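PDB 6HZI: peptidoglycan D,D-transpeptidase FtsI from Burkholderia pseudomallei, which probably cross-links peptidoglycan strands during septum formation as a D,D-transpeptidase, the activity expected of a class B penicillin-binding protein. Local coordinates for residues Ile14-Ile17 / Thr18-Asn21; Lys23-Val26 / Glu27-Ala31. One frame throughout, in Å; residues are numbered along the deposited sequence.

Interaction 1 of 2, residues Ile14-Ile17 / Thr18-Asn21; sequences IQYI and TYTN
Apolar contact is concentrated where Thr20 crosses Tyr16 at about a right angle and lays its methyl on the phenol. Thr20 CG2 stands 3.5 Å from the centroid of the Tyr16 ring, over one face but displaced toward the hydroxyl end, a CH-pi contact. With chi1 at -177°, the Tyr16 side chain points away from its own N and along the helix, which brings the ring beside Thr20. On the CE1 flank of the same ring, Tyr16 CE1 comes within 4.3 Å of Tyr19 CD2, a looser apolar contact.

Among the backbone bonds, Thr20 N donates to Tyr16 O at 2.8 Å and Tyr19 N to Gln15 O at 2.8 Å; the bond from Asn21 N to Ile17 O is weak.

Side-chain donors supplement these bonds. Ile14 O accepts the backbone N-H of Thr18 at 2.8 Å and also Thr18 OG1 at 2.7 Å, from opposite faces of the carbonyl plane. With OG1 beside its own backbone N, threonine can turn its hydroxyl back onto the preceding turn, which suits a buried polar group; the same oxygen also bonds to Ser48. Asn21 ND2 gives Ile17 O a bond of 2.9 Å, bent at the hydrogen (132°), and also bonds Asp320, so this amide joins its own helix to helix 310-324. Thr20 OG1 lies near both Tyr16 O and Ile17 O, at weak hydrogen-bonding distance.

Ile14 and Thr18 rest on strands 33-40 and 46-52, and Gln15 bonds the backbone of Leu49, whereas Ile17 and Asn21 meet helix 310-324. The arrangement is that of an amphipathic alpha-helix, held by i to i+4 bonds and packed on the central antiparallel sheet of the penicillin-binding transpeptidase fold.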
loop_
_atom_site.group_PDB
_atom_site.type_symbol
_atom_site.label_atom_id
_atom_site.label_comp_id
_atom_site.label_asym_id
_atom_site.label_seq_id
_atom_site.Cartn_x
_atom_site.Cartn_y
_atom_site.Cartn_z
ATOM N N ILE A 14 -1.817 -19.257 -8.274
ATOM C CA ILE A 14 -1.708 -18.026 -7.447
ATOM C C ILE A 14 -3.117 -17.534 -7.121
ATOM O O ILE A 14 -3.358 -17.104 -5.992
ATOM C CB ILE A 14 -0.817 -16.992 -8.157
ATOM C CG1 ILE A 14 0.570 -17.600 -8.390
ATOM C CG2 ILE A 14 -0.747 -15.696 -7.359
ATOM C CD1 ILE A 14 1.365 -16.841 -9.403
ATOM N N GLN A 15 -4.032 -17.666 -8.061
ATOM C CA GLN A 15 -5.434 -17.263 -7.865
ATOM C C GLN A 15 -5.981 -18.159 -6.758
ATOM O O GLN A 15 -6.637 -17.630 -5.842
ATOM C CB GLN A 15 -6.242 -17.321 -9.169
ATOM C CG GLN A 15 -7.705 -16.930 -8.998
ATOM C CD GLN A 15 -7.983 -15.452 -9.107
ATOM O OE1 GLN A 15 -7.029 -14.647 -9.150
ATOM N NE2 GLN A 15 -9.291 -15.105 -9.150
ATOM N N TYR A 16 -5.700 -19.458 -6.808
ATOM C CA TYR A 16 -6.275 -20.384 -5.803
ATOM C C TYR A 16 -5.673 -20.066 -4.429
ATOM O O TYR A 16 -6.419 -19.876 -3.446
ATOM C CB TYR A 16 -6.099 -21.853 -6.181
ATOM C CG TYR A 16 -6.761 -22.754 -5.169
ATOM C CD1 TYR A 16 -8.148 -22.755 -5.034
ATOM C CD2 TYR A 16 -6.015 -23.528 -4.302
ATOM C CE1 TYR A 16 -8.774 -23.495 -4.052
ATOM C CE2 TYR A 16 -6.635 -24.279 -3.319
ATOM C CZ TYR A 16 -8.015 -24.273 -3.201
ATOM O OH TYR A 16 -8.654 -25.026 -2.265
ATOM N N ILE A 17 -4.352 -19.979 -4.369
ATOM C CA ILE A 17 -3.610 -19.564 -3.152
ATOM C C ILE A 17 -4.206 -18.273 -2.595
ATOM O O ILE A 17 -4.262 -18.125 -1.355
ATOM C CB ILE A 17 -2.148 -19.317 -3.496
ATOM C CG1 ILE A 17 -1.387 -20.639 -3.573
ATOM C CG2 ILE A 17 -1.549 -18.311 -2.510
ATOM C CD1 ILE A 17 0.013 -20.481 -4.176
ATOM N N THR A 18 -4.569 -17.333 -3.476
ATOM C CA THR A 18 -5.046 -15.992 -3.046
ATOM C C THR A 18 -6.462 -16.193 -2.477
ATOM O O THR A 18 -6.792 -15.671 -1.390
ATOM C CB THR A 18 -4.922 -14.966 -4.189
ATOM O OG1 THR A 18 -3.569 -14.782 -4.632
ATOM C CG2 THR A 18 -5.439 -13.616 -3.760
ATOM N N TYR A 19 -7.296 -16.947 -3.179
ATOM C CA TYR A 19 -8.678 -17.254 -2.739
ATOM C C TYR A 19 -8.714 -18.016 -1.414
ATOM O O TYR A 19 -9.525 -17.617 -0.616
ATOM C CB TYR A 19 -9.391 -18.091 -3.785
ATOM C CG TYR A 19 -10.753 -18.607 -3.418
ATOM C CD1 TYR A 19 -11.894 -17.850 -3.681
ATOM C CD2 TYR A 19 -10.925 -19.909 -2.979
ATOM C CE1 TYR A 19 -13.169 -18.360 -3.472
ATOM C CE2 TYR A 19 -12.189 -20.430 -2.768
ATOM C CZ TYR A 19 -13.310 -19.650 -3.004
ATOM O OH TYR A 19 -14.565 -20.143 -2.818
ATOM N N THR A 20 -7.909 -19.058 -1.184
ATOM C CA THR A 20 -8.013 -19.845 0.087
ATOM C C THR A 20 -7.619 -18.930 1.255
ATOM O O THR A 20 -8.329 -18.885 2.258
ATOM C CB THR A 20 -7.169 -21.123 0.075
ATOM O OG1 THR A 20 -5.859 -20.691 -0.273
ATOM C CG2 THR A 20 -7.624 -22.138 -0.952
ATOM N N ASN A 21 -6.539 -18.176 1.113
ATOM C CA ASN A 21 -5.997 -17.352 2.224
ATOM C C ASN A 21 -7.005 -16.245 2.545
ATOM O O ASN A 21 -7.292 -15.987 3.690
ATOM C CB ASN A 21 -4.600 -16.862 1.841
ATOM C CG ASN A 21 -3.575 -17.947 2.072
ATOM O OD1 ASN A 21 -3.528 -18.411 3.192
ATOM N ND2 ASN A 21 -2.737 -18.326 1.097
#

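Interaction 2 of 2, residues Lys23-Val26 / Glu27-Ala31; sequences KAAV and EKFHA
Val26 and Ala31 close a Schellman motif whose turning residue is not glycine: His30, with phi at +43°, takes the left-handed conformation. Ala31 N meets Val26 O at 2.8 Å in the carbonyl plane and almost straight (178°), while His30 N turns back to Glu27 O, also at 2.8 Å. The apolar pair that usually accompanies this cap is here too, Val26 CG1 lying 4.1 Å from Ala31 CB; a branched and a small side chain fit together over the turn. Glu27 O stands over the centre of the His30 ring, whose ND1 bonds Thr301.

Further back, Phe29 N still reaches Ala25 O at 3.1 Å, and Phe29 CE2 lies 4.3 Å from Ala25 CB, so that alanine admits the large ring alongside the helix. Lys23 and Glu27 run side by side, both extended, yet Lys23 NZ stays 4.7 Å from Glu27 OE2, too far for a salt bridge; the ammonium bonds Tyr19 OH instead.

Around this helix end, Lys23, Val26 and Glu27 touch Tyr52 of strand 46-52, while Phe29 packs on Pro299, Phe305 and Val309 and shares backbone hydrogen bonds with Thr300, just beyond strand 290-297.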
loop_
_atom_site.group_PDB
_atom_site.type_symbol
_atom_site.label_atom_id
_atom_site.label_comp_id
_atom_site.label_asym_id
_atom_site.label_seq_id
_atom_site.Cartn_x
_atom_site.Cartn_y
_atom_site.Cartn_z
ATOM N N LYS A 23 -10.221 -15.997 1.865
ATOM C CA LYS A 23 -11.522 -16.537 2.310
ATOM C C LYS A 23 -11.376 -16.992 3.765
ATOM O O LYS A 23 -12.255 -16.627 4.601
ATOM C CB LYS A 23 -11.945 -17.706 1.426
ATOM C CG LYS A 23 -13.398 -18.118 1.567
ATOM C CD LYS A 23 -13.829 -19.202 0.600
ATOM C CE LYS A 23 -15.110 -19.864 1.074
ATOM N NZ LYS A 23 -15.727 -20.736 0.047
ATOM N N ALA A 24 -10.315 -17.755 4.059
ATOM C CA ALA A 24 -9.994 -18.243 5.425
ATOM C C ALA A 24 -9.989 -17.062 6.407
ATOM O O ALA A 24 -10.564 -17.212 7.493
ATOM C CB ALA A 24 -8.675 -18.972 5.457
ATOM N N ALA A 25 -9.373 -15.937 6.022
ATOM C CA ALA A 25 -9.244 -14.703 6.829
ATOM C C ALA A 25 -10.623 -14.095 7.042
ATOM O O ALA A 25 -10.994 -13.751 8.206
ATOM C CB ALA A 25 -8.354 -13.709 6.124
ATOM N N VAL A 26 -11.380 -13.944 5.964
ATOM C CA VAL A 26 -12.705 -13.284 6.084
ATOM C C VAL A 26 -13.581 -14.089 7.061
ATOM O O VAL A 26 -14.342 -13.465 7.809
ATOM C CB VAL A 26 -13.344 -13.093 4.709
ATOM C CG1 VAL A 26 -14.815 -12.748 4.838
ATOM C CG2 VAL A 26 -12.594 -12.031 3.920
ATOM N N GLU A 27 -13.440 -15.413 7.074
ATOM C CA GLU A 27 -14.281 -16.340 7.870
ATOM C C GLU A 27 -13.775 -16.315 9.323
ATOM O O GLU A 27 -14.579 -15.970 10.229
ATOM C CB GLU A 27 -14.274 -17.723 7.220
ATOM C CG GLU A 27 -15.311 -17.860 6.093
ATOM C CD GLU A 27 -15.335 -19.202 5.355
ATOM O OE1 GLU A 27 -14.396 -20.024 5.583
ATOM O OE2 GLU A 27 -16.261 -19.417 4.520
ATOM N N LYS A 28 -12.483 -16.598 9.527
ATOM C CA LYS A 28 -11.768 -16.610 10.837
ATOM C C LYS A 28 -11.979 -15.319 11.654
ATOM O O LYS A 28 -11.926 -15.412 12.868
ATOM C CB LYS A 28 -10.260 -16.784 10.625
ATOM C CG LYS A 28 -9.413 -16.599 11.878
ATOM C CD LYS A 28 -8.095 -17.333 11.839
ATOM C CE LYS A 28 -7.503 -17.572 13.217
ATOM N NZ LYS A 28 -6.307 -18.446 13.115
ATOM N N PHE A 29 -12.124 -14.157 11.025
ATOM C CA PHE A 29 -12.302 -12.825 11.659
ATOM C C PHE A 29 -13.745 -12.351 11.454
ATOM O O PHE A 29 -14.055 -11.196 11.778
ATOM C CB PHE A 29 -11.329 -11.769 11.114
ATOM C CG PHE A 29 -9.860 -12.114 11.223
ATOM C CD1 PHE A 29 -9.274 -12.382 12.450
ATOM C CD2 PHE A 29 -9.038 -12.120 10.098
ATOM C CE1 PHE A 29 -7.919 -12.683 12.547
ATOM C CE2 PHE A 29 -7.686 -12.430 10.193
ATOM C CZ PHE A 29 -7.123 -12.711 11.419
ATOM N N HIS A 30 -14.618 -13.216 10.959
ATOM C CA HIS A 30 -16.074 -12.934 10.780
ATOM C C HIS A 30 -16.211 -11.536 10.199
ATOM O O HIS A 30 -16.839 -10.683 10.842
ATOM C CB HIS A 30 -16.881 -13.121 12.085
ATOM C CG HIS A 30 -16.754 -14.496 12.642
ATOM N ND1 HIS A 30 -15.629 -14.900 13.399
ATOM C CD2 HIS A 30 -17.542 -15.584 12.496
ATOM C CE1 HIS A 30 -15.754 -16.188 13.705
ATOM N NE2 HIS A 30 -16.921 -16.630 13.165
ATOM N N ALA A 31 -15.589 -11.316 9.043
ATOM C CA ALA A 31 -15.514 -9.986 8.407
ATOM C C ALA A 31 -16.691 -9.888 7.458
ATOM O O ALA A 31 -17.253 -10.956 7.161
ATOM C CB ALA A 31 -14.200 -9.812 7.693
#

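Interactions 1 and 2 follow one another on helix 12-28, their centres about 14 Å apart: the first covers its early and middle turns, the second its last turns and the cap from which the chain enters strand 33-40. The hydrogen bond between Tyr19 OH and Lys23 NZ ties one to the other. Strand 46-52 lies beside both, but helix 310-324 is a neighbour of interaction 1, and the loop after strand 290-297 of interaction 2. Their centres are about 19 and 21 Å from the centre of the chain, so both are peripheral. Neither includes the SxxK-type serine and lysine thought to form the active site; both belong to the helix that packs against the antiparallel sheet.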